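Local coordinates for protein mannose recognizing lectin (Marasmius oreades, PDB 4TKC) that binds mannose in separate pockets of a small all-beta fold of the bulb-type lectin family, consistent with a role in carbohydrate recognition, at residues A[65-69]-A[81-86]; A[88-92]-A[103-107]. All blocks are in the same frame, centred on the assembly; numbering follows the deposited sequence.

Contact 1: A[65-69]-A[81-86]. With BMA (beta-D-mannopyranose), chain B.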
loop_
_atom_site.group_PDB
_atom_site.type_symbol
_atom_site.label_atom_id
_atom_site.label_comp_id
_atom_site.label_asym_id
_atom_site.label_seq_id
_atom_site.Cartn_x
_atom_site.Cartn_y
_atom_site.Cartn_z
ATOM N N THR A 65 -0.659 5.970 10.542
ATOM C CA THR A 65 -1.660 6.739 11.254
ATOM C C THR A 65 -1.101 7.455 12.507
ATOM O O THR A 65 -1.768 8.352 13.031
ATOM C CB THR A 65 -2.808 5.860 11.705
ATOM O OG1 THR A 65 -2.267 4.774 12.445
ATOM C CG2 THR A 65 -3.600 5.292 10.509
ATOM N N ASP A 66 0.122 7.125 12.951
ATOM C CA ASP A 66 0.769 7.937 14.005
ATOM C C ASP A 66 1.481 9.201 13.504
ATOM O O ASP A 66 2.014 9.939 14.331
ATOM C CB ASP A 66 1.665 7.078 14.920
ATOM C CG ASP A 66 2.919 6.566 14.242
ATOM O OD1 ASP A 66 3.111 6.881 13.035
ATOM O OD2 ASP A 66 3.719 5.863 14.934
ATOM N N GLY A 67 1.414 9.445 12.186
ATOM C CA GLY A 67 2.082 10.623 11.596
ATOM C C GLY A 67 3.473 10.312 11.118
ATOM O O GLY A 67 4.116 11.184 10.531
ATOM N N ASN A 68 4.052 9.214 11.560
ATOM C CA ASN A 68 5.402 8.827 11.156
ATOM C C ASN A 68 5.385 8.191 9.783
ATOM O O ASN A 68 4.518 7.363 9.524
ATOM C CB ASN A 68 6.086 7.904 12.181
ATOM C CG ASN A 68 7.610 8.039 12.218
ATOM O OD1 ASN A 68 8.231 8.879 11.536
ATOM N ND2 ASN A 68 8.234 7.182 13.048
ATOM N N CYS A 69 6.323 8.570 8.913
ATOM C CA CYS A 69 6.529 7.926 7.630
ATOM C C CYS A 69 7.766 7.043 7.686
ATOM O O CYS A 69 8.851 7.524 8.000
ATOM C CB CYS A 69 6.648 8.949 6.492
ATOM S SG CYS A 69 6.740 8.173 4.870
ATOM N N HIS A 81 12.934 6.681 8.946
ATOM C CA HIS A 81 11.719 7.312 9.406
ATOM C C HIS A 81 11.873 8.821 9.439
ATOM O O HIS A 81 12.970 9.351 9.623
ATOM C CB HIS A 81 11.256 6.728 10.751
ATOM C CG HIS A 81 12.254 6.866 11.842
ATOM N ND1 HIS A 81 12.130 7.803 12.850
ATOM C CD2 HIS A 81 13.400 6.192 12.089
ATOM C CE1 HIS A 81 13.158 7.698 13.674
ATOM N NE2 HIS A 81 13.964 6.755 13.212
ATOM N N THR A 82 10.789 9.499 9.107
ATOM C CA THR A 82 10.715 10.966 9.122
ATOM C C THR A 82 10.567 11.564 10.525
ATOM O O THR A 82 10.833 12.759 10.721
ATOM C CB THR A 82 9.575 11.466 8.239
ATOM O OG1 THR A 82 8.346 10.870 8.718
ATOM C CG2 THR A 82 9.788 10.994 6.798
ATOM N N ALA A 83 10.271 10.741 11.523
ATOM C CA ALA A 83 10.117 11.211 12.906
ATOM C C ALA A 83 9.139 12.381 13.035
ATOM O O ALA A 83 9.340 13.315 13.801
ATOM C CB ALA A 83 11.465 11.507 13.559
ATOM N N THR A 84 8.022 12.235 12.341
ATOM C CA THR A 84 7.002 13.232 12.244
ATOM C C THR A 84 5.746 12.948 13.080
ATOM O O THR A 84 4.749 13.688 12.958
ATOM C CB THR A 84 6.621 13.457 10.775
ATOM O OG1 THR A 84 6.510 12.222 10.078
ATOM C CG2 THR A 84 7.692 14.248 10.104
ATOM N N ASN A 85 5.843 11.940 13.966
ATOM C CA ASN A 85 4.757 11.478 14.838
ATOM C C ASN A 85 4.073 12.682 15.458
ATOM O O ASN A 85 4.744 13.542 16.020
ATOM C CB ASN A 85 5.270 10.655 16.045
ATOM C CG ASN A 85 6.042 9.426 15.669
ATOM O OD1 ASN A 85 5.628 8.278 15.991
ATOM N ND2 ASN A 85 7.173 9.620 15.042
ATOM N N GLY A 86 2.764 12.738 15.362
ATOM C CA GLY A 86 1.986 13.761 16.000
ATOM C C GLY A 86 0.500 13.504 15.825
ATOM O O GLY A 86 0.074 12.492 15.232
HETATM C C1 BMA B . 7.796 4.720 16.146
HETATM C C2 BMA B . 6.531 4.332 15.387
HETATM C C3 BMA B . 6.770 2.948 14.808
HETATM C C4 BMA B . 8.057 2.911 13.968
HETATM C C5 BMA B . 9.263 3.436 14.754
HETATM C C6 BMA B . 10.524 3.403 13.891
HETATM O O1 BMA B . 7.525 6.008 16.707
HETATM O O2 BMA B . 6.215 5.311 14.387
HETATM O O3 BMA B . 5.614 2.586 14.049
HETATM O O4 BMA B . 8.340 1.576 13.541
HETATM O O5 BMA B . 8.914 4.740 15.237
HETATM O O6 BMA B . 11.335 4.586 13.999
#
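Asn68 reaches across to the 81-86 loop and splits its amide between two tasks. Its CG stands anti to the backbone N (chi1 -150°), which carries Asn68 OD1 in among the backbone amides of the loop: Ala83 N gives a weak bond at 2.8 Å and Thr84 N a longer, weak one. Asn68 ND2 meanwhile donates an almost straight bond (166°) to O2 of the bound beta-mannose, at 3.1 Å. That same O2 hands its proton to Asp66 OD2, 2.6 Å away, while Asp66 OD1 takes Asn68 N from above the carboxylate plane, an Asx turn that ties together the two residues holding O2. Asn85 lies beside Asp66 and points the same way, amide and carboxylate planes 58° apart. Farther from the sugar, Thr84 OG1 donates to Gly67 O at 2.6 Å and accepts from Thr82 OG1, which itself receives Cys69 N. Backbone bonds from Gly86 N to Asp66 O and Thr82 N to Cys69 O also join the loops. The His81 ring turns one face to the sugar, O6 over its centre. With Gln64 and Tyr72, which also bond the sugar, Asp66 and Asn68 form the Gln-x-Asp-x-Asn-x-Val-x-Tyr motif of bulb-type lectins, consistent with selection for mannose's axial O2.

Contact 2: A[88-92]-A[103-107]. With MAN (alpha-D-mannopyranose), chain D.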
loop_
_atom_site.group_PDB
_atom_site.type_symbol
_atom_site.label_atom_id
_atom_site.label_comp_id
_atom_site.label_asym_id
_atom_site.label_seq_id
_atom_site.Cartn_x
_atom_site.Cartn_y
_atom_site.Cartn_z
ATOM N N ASP A 88 -1.646 15.933 14.358
ATOM C CA ASP A 88 -2.182 16.910 13.390
ATOM C C ASP A 88 -2.653 16.200 12.107
ATOM O O ASP A 88 -2.146 16.499 11.023
ATOM C CB ASP A 88 -1.169 18.002 13.075
ATOM C CG ASP A 88 -1.030 19.002 14.204
ATOM O OD1 ASP A 88 -1.921 19.037 15.084
ATOM O OD2 ASP A 88 -0.047 19.770 14.202
ATOM N N HIS A 89 -3.637 15.317 12.263
ATOM C CA HIS A 89 -4.221 14.533 11.163
ATOM C C HIS A 89 -5.059 15.428 10.235
ATOM O O HIS A 89 -5.697 16.370 10.702
ATOM C CB HIS A 89 -5.090 13.386 11.698
ATOM C CG HIS A 89 -4.333 12.451 12.571
ATOM N ND1 HIS A 89 -3.453 11.516 12.062
ATOM C CD2 HIS A 89 -4.179 12.418 13.913
ATOM C CE1 HIS A 89 -2.856 10.886 13.058
ATOM N NE2 HIS A 89 -3.305 11.390 14.193
ATOM N N PRO A 90 -5.104 15.079 8.931
ATOM C CA PRO A 90 -4.441 13.911 8.310
ATOM C C PRO A 90 -2.996 14.201 7.938
ATOM O O PRO A 90 -2.653 15.376 7.591
ATOM C CB PRO A 90 -5.235 13.709 7.017
ATOM C CG PRO A 90 -5.687 15.089 6.655
ATOM C CD PRO A 90 -5.949 15.808 7.965
ATOM N N TYR A 91 -2.154 13.179 7.878
ATOM C CA TYR A 91 -0.768 13.293 7.365
ATOM C C TYR A 91 -0.703 12.711 5.967
ATOM O O TYR A 91 -1.420 11.713 5.662
ATOM C CB TYR A 91 0.160 12.513 8.301
ATOM C CG TYR A 91 0.389 13.162 9.643
ATOM C CD1 TYR A 91 -0.444 12.916 10.714
ATOM C CD2 TYR A 91 1.448 14.083 9.802
ATOM C CE1 TYR A 91 -0.286 13.541 11.927
ATOM C CE2 TYR A 91 1.620 14.729 11.004
ATOM C CZ TYR A 91 0.771 14.474 12.055
ATOM O OH TYR A 91 0.983 15.134 13.230
ATOM N N ASN A 92 0.143 13.274 5.109
ATOM C CA ASN A 92 0.291 12.794 3.758
ATOM C C ASN A 92 1.717 12.941 3.350
ATOM O O ASN A 92 2.335 13.996 3.697
ATOM C CB ASN A 92 -0.593 13.596 2.822
ATOM C CG ASN A 92 -2.047 13.206 2.933
ATOM O OD1 ASN A 92 -2.481 12.227 2.327
ATOM N ND2 ASN A 92 -2.804 13.993 3.675
ATOM N N VAL A 103 6.366 15.550 3.915
ATOM C CA VAL A 103 5.311 15.081 4.860
ATOM C C VAL A 103 4.564 16.316 5.331
ATOM O O VAL A 103 5.161 17.224 5.955
ATOM C CB VAL A 103 5.856 14.336 6.085
ATOM C CG1 VAL A 103 4.696 13.967 7.002
ATOM C CG2 VAL A 103 6.636 13.081 5.676
ATOM N N TYR A 104 3.316 16.413 4.924
ATOM C CA TYR A 104 2.398 17.444 5.338
ATOM C C TYR A 104 1.491 16.967 6.469
ATOM O O TYR A 104 0.905 15.857 6.394
ATOM C CB TYR A 104 1.514 17.881 4.170
ATOM C CG TYR A 104 2.206 18.758 3.135
ATOM C CD1 TYR A 104 2.527 20.103 3.401
ATOM C CD2 TYR A 104 2.585 18.237 1.922
ATOM C CE1 TYR A 104 3.168 20.870 2.459
ATOM C CE2 TYR A 104 3.187 19.025 0.962
ATOM C CZ TYR A 104 3.503 20.332 1.252
ATOM O OH TYR A 104 4.159 21.132 0.326
ATOM N N ALA A 105 1.334 17.761 7.509
ATOM C CA ALA A 105 0.312 17.628 8.521
ATOM C C ALA A 105 -0.892 18.460 8.110
ATOM O O ALA A 105 -0.889 19.044 7.021
ATOM C CB ALA A 105 0.829 18.050 9.889
ATOM N N LYS A 106 -1.934 18.443 8.948
ATOM C CA LYS A 106 -3.168 19.153 8.656
ATOM C C LYS A 106 -2.912 20.555 8.111
ATOM O O LYS A 106 -1.999 21.245 8.545
ATOM C CB LYS A 106 -4.039 19.255 9.916
ATOM C CG LYS A 106 -5.436 19.799 9.685
ATOM C CD LYS A 106 -6.209 19.923 10.990
ATOM C CE LYS A 106 -7.493 20.724 10.805
ATOM N NZ LYS A 106 -8.237 20.930 12.081
ATOM N N GLY A 107 -3.708 20.981 7.139
ATOM C CA GLY A 107 -3.664 22.374 6.733
ATOM C C GLY A 107 -2.472 22.690 5.860
ATOM O O GLY A 107 -2.094 23.841 5.734
HETATM C C1 MAN D . 9.294 24.330 -0.648
HETATM C C2 MAN D . 8.204 23.716 -1.519
HETATM C C3 MAN D . 6.931 23.592 -0.688
HETATM C C4 MAN D . 7.207 22.777 0.587
HETATM C C5 MAN D . 8.345 23.430 1.378
HETATM C C6 MAN D . 8.757 22.574 2.550
HETATM O O1 MAN D . 8.975 25.670 -0.334
HETATM O O2 MAN D . 8.672 22.481 -1.985
HETATM O O3 MAN D . 5.958 22.937 -1.472
HETATM O O4 MAN D . 6.024 22.710 1.365
HETATM O O5 MAN D . 9.492 23.629 0.550
HETATM O O6 MAN D . 9.672 23.278 3.361
HETATM O O HOH W 1 -1.693 16.250 5.189
#
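Tyr91 lays its ring beside Ala105, an example of an aromatic residue packed against a strand. Tyr91 CB lies 3.9 Å from Tyr104 O. With CG anti to the carbonyl carbon (chi1 -72°), the ring extends across the 103-107 segment: CD2 has Val103 CG1 at the ring edge and Ala105 CA nearby, and Tyr91 CE2 makes the closest apolar touch, 3.6 Å from Ala105 CB. Over one face, toward the rim, stands Asp88 O. At the tip, Tyr91 OH accepts Asp88 N at 3.0 Å, tying the ring to the start of its own segment. CE1, on the other flank, comes over a face of the His89 imidazole, whose ND1 bonds to Glu13.

Backbone bonds frame this packing. Asn92 and Tyr104 form an antiparallel hydrogen-bonded pair, with Asn92 N to Tyr104 O at 3.0 Å and the return bond from Tyr104 N to Asn92 O at 2.9 Å; farther out, Lys106 N reaches Asp88 O at 2.9 Å. A water accepts from Asn92 ND2 and lies close to both Pro90 O and Tyr104 O, beside the cis-proline bend.

Tyr104 sends its ring away from the 88-92 segment, where Tyr104 OH bonds alpha-mannose O4 at 2.7 Å and also Gln96. The paired backbone thus fixes the base of a sugar-binding tyrosine, while Tyr91 supplies an apolar flank, its hydroxyl accepting a bond from Asp88 N.

In the fold
Both contacts are partly buried and lie on the same side of the chain's centre, their centres about 10 Å apart, in two of the three sheets of a beta-prism II fold. Contact 1 joins two loops bordering a sheet that includes strands 60-63, 69-72 and 78-81; contact 2 joins the entry into strand 92-95 to strand 101-105 of the next sheet. They pack together, Tyr91 lying against Gly67 and Gly86, and Val103 touching Thr82 and Thr84. Their chemistry differs with place: in contact 1 polar side chains grip both the opposite loop and one mannose directly, whereas contact 2 relies on strand pairing and apolar packing and offers a single tyrosine to a separate mannose pocket.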